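PDB 3EOF: putative oxidoreductase from Bacteroides fragilis NCTC 9343, which binds flavin mononucleotide and, as a member of the nitroreductase family, probably acts as an FMN-dependent oxidoreductase. Local coordinates for residues R193-A196 with Y197-S200; N204-F207 with I208-Q212. All coordinates share one frame; numbering follows the deposited sequence.

Contact 1: residues R193-A196 with Y197-S200; sequences RLYA and YKES
Tyr195 and Lys198, with CA atoms 5.2 Å apart, meet across a kink in the helix 188-200, a worked example of how water can splice an alpha-helix whose ladder of backbone bonds is interrupted. The N atoms of Tyr197 and Lys198 lack the usual bonds to the preceding turn. One water takes the hydrogen of Tyr197 N and donates to both Arg193 O and Leu194 O; a second accepts from Lys198 N at 2.9 Å. Beyond the break the ladder resumes with Glu199 N to Tyr195 O at 3.0 Å, the N-H...O angle being 156°, while Ser200 N to Ala196 O is only a weak bond.

Among the side chains, Tyr195 and Lys198 run side by side and point the same way. Lys198 CD comes to the edge of the Tyr195 ring, near its plane, 3.8 Å from Tyr195 CD2. Lys198 leaves with CG anti to the backbone N (chi1 -178°) and then bends at its last two torsions, which keeps CE 3.9 Å from Tyr195 CE2; its ammonium group ends in a salt bridge to Asp170. The Tyr195 ring also stacks on Tyr87 of the second subunit. Glu199 passes its CG 3.2 Å from Tyr195 O, and its carboxylate reaches the same subunit, where OE2 bonds Tyr87 OH and forms a salt bridge with Arg91. This face of the helix therefore belongs to the dimer interface of a nitroreductase-family flavoprotein. At the far end the Ser200 hydroxyl folds back on its own turn: OG donates to Tyr197 O at 2.6 Å, in the carbonyl plane and on a lone pair.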
# COMPACT_ATOMS: atom_id res chain seq x y z
N ARG A 193 -19.17 -20.95 -5.27
CA ARG A 193 -19.48 -20.87 -3.86
C ARG A 193 -19.09 -19.50 -3.30
O ARG A 193 -19.84 -18.86 -2.58
CB ARG A 193 -18.71 -21.99 -3.16
CG ARG A 193 -19.17 -22.31 -1.76
CD ARG A 193 -18.41 -23.50 -1.14
NE ARG A 193 -17.00 -23.15 -0.97
CZ ARG A 193 -16.00 -23.56 -1.74
NH1 ARG A 193 -16.22 -24.41 -2.74
NH2 ARG A 193 -14.77 -23.14 -1.47
N LEU A 194 -17.90 -19.02 -3.64
CA LEU A 194 -17.43 -17.73 -3.12
C LEU A 194 -18.22 -16.50 -3.60
O LEU A 194 -18.53 -15.61 -2.82
CB LEU A 194 -15.94 -17.56 -3.45
CG LEU A 194 -15.04 -18.52 -2.68
CD1 LEU A 194 -13.64 -18.58 -3.31
CD2 LEU A 194 -15.04 -18.16 -1.20
N TYR A 195 -18.61 -16.51 -4.87
CA TYR A 195 -19.30 -15.40 -5.53
C TYR A 195 -20.82 -15.45 -5.55
O TYR A 195 -21.44 -14.49 -5.97
CB TYR A 195 -18.74 -15.25 -6.96
CG TYR A 195 -17.35 -14.64 -6.95
CD1 TYR A 195 -16.21 -15.42 -6.84
CD2 TYR A 195 -17.19 -13.25 -6.99
CE1 TYR A 195 -14.96 -14.84 -6.81
CE2 TYR A 195 -15.95 -12.67 -6.97
CZ TYR A 195 -14.83 -13.46 -6.88
OH TYR A 195 -13.59 -12.87 -6.87
N ALA A 196 -21.41 -16.55 -5.08
CA ALA A 196 -22.85 -16.73 -5.03
C ALA A 196 -23.59 -15.57 -4.36
O ALA A 196 -24.50 -14.95 -4.92
CB ALA A 196 -23.18 -18.05 -4.31
N TYR A 197 -23.18 -15.26 -3.15
CA TYR A 197 -23.77 -14.16 -2.40
C TYR A 197 -23.61 -12.83 -3.12
O TYR A 197 -24.56 -12.08 -3.29
CB TYR A 197 -23.12 -14.06 -1.01
CG TYR A 197 -23.69 -12.92 -0.21
CD1 TYR A 197 -24.96 -13.03 0.38
CD2 TYR A 197 -23.00 -11.73 -0.08
CE1 TYR A 197 -25.52 -11.97 1.07
CE2 TYR A 197 -23.53 -10.68 0.64
CZ TYR A 197 -24.81 -10.81 1.21
OH TYR A 197 -25.37 -9.78 1.93
N LYS A 198 -22.41 -12.53 -3.58
CA LYS A 198 -22.19 -11.28 -4.32
C LYS A 198 -23.14 -11.14 -5.51
O LYS A 198 -23.71 -10.09 -5.73
CB LYS A 198 -20.72 -11.19 -4.79
CG LYS A 198 -20.34 -9.91 -5.55
CD LYS A 198 -18.89 -9.93 -6.08
CE LYS A 198 -17.86 -9.95 -4.91
NZ LYS A 198 -17.90 -8.68 -4.10
N GLU A 199 -23.33 -12.23 -6.24
CA GLU A 199 -24.19 -12.24 -7.44
C GLU A 199 -25.69 -12.13 -7.17
O GLU A 199 -26.44 -11.73 -8.04
CB GLU A 199 -23.90 -13.48 -8.29
CG GLU A 199 -22.53 -13.42 -8.83
CD GLU A 199 -22.20 -14.55 -9.76
OE1 GLU A 199 -22.72 -15.67 -9.57
OE2 GLU A 199 -21.42 -14.28 -10.69
N SER A 200 -26.09 -12.47 -5.97
CA SER A 200 -27.47 -12.43 -5.56
C SER A 200 -27.95 -11.04 -5.18
O SER A 200 -29.16 -10.79 -5.10
CB SER A 200 -27.63 -13.27 -4.30
OG SER A 200 -27.12 -12.57 -3.19
O HOH W 1 -20.93 -16.51 -1.44
O HOH W 2 -19.96 -13.66 -2.49

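Contact 2: residues N204-F207 with I208-Q212; sequences NKLF and IEENQ
With chi1 of -164° the Phe207 ring swings to the side of its own carbonyl carbon, opposite the backbone N, and Asn211, one turn later, holds its CG beside its backbone N; together these torsions bring the asparagine amide beside the phenylalanine while its nitrogen reaches back to the main chain. The case illustrates a C-terminal helix end in which a side-chain amide supplements the backbone. Asn211 ND2 donates to Phe207 O at 2.8 Å, with an N-H...O angle of 158°. The acceptor lies close to the amide plane, although the donor is tilted from the plane of the carbonyl. The same nitrogen is 3.6 Å from Phe207 CD1, approaching the ring obliquely, with the amide and ring planes 86° apart.

The preceding carbonyls are taken by the regular ladder: Ile208 N bonds Asn204 O, Glu209 N bonds Lys205 O, and Glu210 N bonds Leu206 O at 2.8 Å. The chain then leaves the helix through a type I turn from Glu209 to Gln212, where Gln212, at positive phi, is the C-prime residue of a Schellman motif.

Two exposed glutamates approach Leu206. Glu209, bent at its second torsion, sets OE1 3.4 Å from Leu206 CD1, whereas the extended Glu210 brings its OE1 to 3.8 Å from Leu206 CG. The other oxygen of Glu210, OE2, sits at the edge of the Phe207 ring near its plane, 4.1 Å from Phe207 CD1. Beyond the segments, Phe207 packs on Leu216, Val219 and Arg224 of the helix 216-224, and Asn211 also touches Val219. Chemically, the Asn211 amide and the Schellman turn close the last turn, while the carboxylates of Glu209 and Glu210, near the negative end of the helix dipole, may be somewhat unfavourable there.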
# COMPACT_ATOMS: atom_id res chain seq x y z
N ASN A 204 -25.69 -5.54 -7.76
CA ASN A 204 -24.88 -6.23 -8.75
C ASN A 204 -25.71 -6.67 -9.92
O ASN A 204 -25.28 -6.55 -11.05
CB ASN A 204 -24.09 -7.40 -8.11
CG ASN A 204 -22.95 -6.91 -7.25
OD1 ASN A 204 -22.26 -5.97 -7.62
ND2 ASN A 204 -22.72 -7.56 -6.12
N LYS A 205 -26.91 -7.16 -9.65
CA LYS A 205 -27.85 -7.49 -10.72
C LYS A 205 -28.16 -6.20 -11.52
O LYS A 205 -28.21 -6.21 -12.73
CB LYS A 205 -29.10 -8.18 -10.15
CG LYS A 205 -28.80 -9.64 -9.63
CD LYS A 205 -30.00 -10.34 -8.92
CE LYS A 205 -30.47 -9.55 -7.68
NZ LYS A 205 -31.59 -10.14 -6.84
N LEU A 206 -28.30 -5.07 -10.84
CA LEU A 206 -28.56 -3.79 -11.49
C LEU A 206 -27.34 -3.37 -12.30
O LEU A 206 -27.47 -2.91 -13.42
CB LEU A 206 -28.97 -2.69 -10.47
CG LEU A 206 -29.39 -1.36 -11.12
CD1 LEU A 206 -30.60 -1.57 -12.01
CD2 LEU A 206 -29.66 -0.26 -10.09
N PHE A 207 -26.16 -3.54 -11.72
CA PHE A 207 -24.91 -3.21 -12.39
C PHE A 207 -24.76 -3.95 -13.72
O PHE A 207 -24.39 -3.37 -14.73
CB PHE A 207 -23.78 -3.55 -11.43
CG PHE A 207 -22.47 -2.94 -11.77
CD1 PHE A 207 -22.37 -1.59 -12.08
CD2 PHE A 207 -21.31 -3.70 -11.68
CE1 PHE A 207 -21.11 -1.02 -12.36
CE2 PHE A 207 -20.06 -3.13 -11.95
CZ PHE A 207 -19.97 -1.78 -12.28
N ILE A 208 -25.13 -5.23 -13.73
CA ILE A 208 -25.10 -6.06 -14.96
C ILE A 208 -26.12 -5.58 -15.98
O ILE A 208 -25.85 -5.45 -17.19
CB ILE A 208 -25.43 -7.55 -14.62
CG1 ILE A 208 -24.36 -8.18 -13.73
CG2 ILE A 208 -25.63 -8.37 -15.87
CD1 ILE A 208 -24.82 -9.50 -13.01
N GLU A 209 -27.33 -5.34 -15.50
CA GLU A 209 -28.43 -4.94 -16.36
C GLU A 209 -28.16 -3.58 -17.01
O GLU A 209 -28.24 -3.43 -18.23
CB GLU A 209 -29.74 -5.00 -15.54
CG GLU A 209 -31.05 -4.82 -16.30
CD GLU A 209 -31.77 -3.47 -16.08
OE1 GLU A 209 -31.59 -2.84 -15.00
OE2 GLU A 209 -32.57 -3.06 -16.97
N GLU A 210 -27.77 -2.61 -16.20
CA GLU A 210 -27.54 -1.27 -16.69
C GLU A 210 -26.28 -1.16 -17.55
O GLU A 210 -26.03 -0.10 -18.13
CB GLU A 210 -27.57 -0.26 -15.54
CG GLU A 210 -26.45 -0.30 -14.53
CD GLU A 210 -26.70 0.63 -13.33
OE1 GLU A 210 -27.76 1.30 -13.28
OE2 GLU A 210 -25.82 0.66 -12.44
N ASN A 211 -25.50 -2.26 -17.65
CA ASN A 211 -24.32 -2.31 -18.48
C ASN A 211 -24.45 -3.23 -19.70
O ASN A 211 -23.51 -3.40 -20.44
CB ASN A 211 -23.09 -2.64 -17.63
CG ASN A 211 -22.54 -1.42 -16.94
OD1 ASN A 211 -21.99 -0.54 -17.61
ND2 ASN A 211 -22.64 -1.36 -15.62
N GLN A 212 -25.66 -3.77 -19.90
CA GLN A 212 -25.99 -4.63 -21.03
C GLN A 212 -25.20 -5.93 -21.06
O GLN A 212 -24.94 -6.48 -22.12
CB GLN A 212 -25.76 -3.90 -22.37
CG GLN A 212 -26.33 -2.50 -22.50
CD GLN A 212 -27.84 -2.48 -22.44
OE1 GLN A 212 -28.44 -2.78 -21.40
NE2 GLN A 212 -28.46 -2.09 -23.55

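How the contacts relate
Contact 1 and contact 2 occupy consecutive helices, 188-200 and 202-209, with centres about 15 Å apart on the same side of the chain's centre. They meet at the junction: Asn204 ND2 lies 2.7 Å from Lys198 O in a probable hydrogen bond, tying the start of contact 2 to the end of contact 1, and Lys205 CG packs 3.5 Å from Glu199 O. Both are near the flavin, since the side chains of Lys198 and Asn204 are about 8 Å and 9 Å from a bound FMN. The two differ in surroundings: Tyr195, Lys198 and Glu199 reach the second subunit, whereas residues 204-212 touch no other chain of the assembly.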